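Local coordinates for protein geranyltranstransferase (Roseobacter denitrificans, PDB 4LLS) that probably condenses farnesyl diphosphate with isopentenyl diphosphate to make geranylgeranyl diphosphate, as a metal-dependent member of the FPP/GGPP synthase family, at residues A33-Q36 with A37-K41. Residues are numbered along the deposited sequence; the frame is centred on the assembly and turned at random.
Sequences AAVQ and AHFDK
Gln36 and Asp40, one turn apart on helix 22-43, are joined through their side chains as well as their backbones. Gln36 NE2 donates to Asp40 OD1 at 3.0 Å; the acceptor lies close to the amide plane, whereas the N-H arrives from above the carboxylate plane, 43° out of it. CG of Gln36 stands anti to the backbone N (chi1 -174°), and a bend at the next torsion carries the flexible amide along the helix to the short carboxylate. A leucine in place of Gln36 would probably leave the Asp40 carboxylate without this donor and freer to turn.

The main chain makes regular i to i+4 bonds: Ala37 N to Ala33 O, His38 N to Ala34 O, Asp40 N to Gln36 O, and the nearly straight Phe39 N to Val35 O (3.0 Å, 173°). Alanine, with a lone methyl group and a high helix propensity, suits these turns.

Val35 CG1 lies 3.6 Å from Phe39 CE2, branched aliphatic and ring extending from one buried face. Phe39 also touches Thr89 and Glu92, and the His38 ring meets Trp86 edge-to-face, so this face packs on helix 81-102 and on Arg64 of a loop. The chemistry is thus that of an amphipathic helix: apolar and aromatic groups inward, an amide-carboxylate pair on the more open side.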
loop_
_atom_site.group_PDB
_atom_site.type_symbol
_atom_site.label_atom_id
_atom_site.label_comp_id
_atom_site.label_asym_id
_atom_site.label_seq_id
_atom_site.Cartn_x
_atom_site.Cartn_y
_atom_site.Cartn_z
ATOM N N ALA A 33 11.938 -11.434 17.850
ATOM C CA ALA A 33 12.130 -10.335 18.795
ATOM C C ALA A 33 12.648 -9.069 18.060
ATOM O O ALA A 33 12.193 -7.960 18.378
ATOM C CB ALA A 33 13.088 -10.749 19.917
ATOM N N ALA A 34 13.553 -9.233 17.097
ATOM C CA ALA A 34 14.104 -8.121 16.341
ATOM C C ALA A 34 13.057 -7.409 15.480
ATOM O O ALA A 34 13.004 -6.189 15.473
ATOM C CB ALA A 34 15.258 -8.532 15.478
ATOM N N VAL A 35 12.182 -8.179 14.836
ATOM C CA VAL A 35 11.107 -7.580 14.043
ATOM C C VAL A 35 10.146 -6.824 14.946
ATOM O O VAL A 35 9.739 -5.708 14.640
ATOM C CB VAL A 35 10.392 -8.643 13.203
ATOM C CG1 VAL A 35 9.114 -8.065 12.598
ATOM C CG2 VAL A 35 11.299 -9.150 12.110
ATOM N N GLN A 36 9.754 -7.415 16.060
ATOM C CA GLN A 36 8.849 -6.722 16.970
ATOM C C GLN A 36 9.471 -5.441 17.494
ATOM O O GLN A 36 8.796 -4.404 17.518
ATOM C CB GLN A 36 8.370 -7.604 18.106
ATOM C CG GLN A 36 7.308 -6.932 18.973
ATOM C CD GLN A 36 6.018 -6.755 18.215
ATOM O OE1 GLN A 36 5.443 -7.738 17.723
ATOM N NE2 GLN A 36 5.650 -5.496 17.963
ATOM N N ALA A 37 10.764 -5.483 17.809
ATOM C CA ALA A 37 11.448 -4.290 18.330
ATOM C C ALA A 37 11.469 -3.189 17.301
ATOM O O ALA A 37 11.293 -2.022 17.622
ATOM C CB ALA A 37 12.844 -4.630 18.760
ATOM N N HIS A 38 11.630 -3.558 16.039
ATOM C CA HIS A 38 11.692 -2.584 14.968
ATOM C C HIS A 38 10.321 -1.972 14.707
ATOM O O HIS A 38 10.218 -0.753 14.549
ATOM C CB HIS A 38 12.266 -3.171 13.670
ATOM C CG HIS A 38 13.021 -2.157 12.877
ATOM N ND1 HIS A 38 12.602 -1.649 11.667
ATOM C CD2 HIS A 38 14.099 -1.418 13.238
ATOM C CE1 HIS A 38 13.455 -0.710 11.273
ATOM N NE2 HIS A 38 14.375 -0.569 12.208
ATOM N N PHE A 39 9.260 -2.757 14.707
ATOM C CA PHE A 39 7.905 -2.205 14.627
ATOM C C PHE A 39 7.661 -1.239 15.776
ATOM O O PHE A 39 7.168 -0.147 15.603
ATOM C CB PHE A 39 6.829 -3.294 14.697
ATOM C CG PHE A 39 6.495 -3.902 13.370
ATOM C CD1 PHE A 39 6.019 -3.123 12.346
ATOM C CD2 PHE A 39 6.691 -5.258 13.147
ATOM C CE1 PHE A 39 5.728 -3.690 11.090
ATOM C CE2 PHE A 39 6.340 -5.838 11.938
ATOM C CZ PHE A 39 5.902 -5.044 10.877
ATOM N N ASP A 40 8.082 -1.629 16.956
ATOM C CA ASP A 40 7.852 -0.790 18.135
ATOM C C ASP A 40 8.521 0.559 17.940
ATOM O O ASP A 40 7.945 1.605 18.234
ATOM C CB ASP A 40 8.385 -1.467 19.386
ATOM C CG ASP A 40 7.531 -2.675 19.844
ATOM O OD1 ASP A 40 6.414 -2.946 19.323
ATOM O OD2 ASP A 40 8.032 -3.362 20.759
ATOM N N LYS A 41 9.764 0.543 17.481
ATOM C CA LYS A 41 10.541 1.784 17.324
ATOM C C LYS A 41 9.959 2.671 16.225
ATOM O O LYS A 41 9.776 3.874 16.399
ATOM C CB LYS A 41 11.989 1.465 17.019
ATOM C CG LYS A 41 12.768 0.860 18.180
ATOM C CD LYS A 41 14.175 0.506 17.716
ATOM C CE LYS A 41 14.858 -0.541 18.587
ATOM N NZ LYS A 41 16.127 -0.997 17.946
#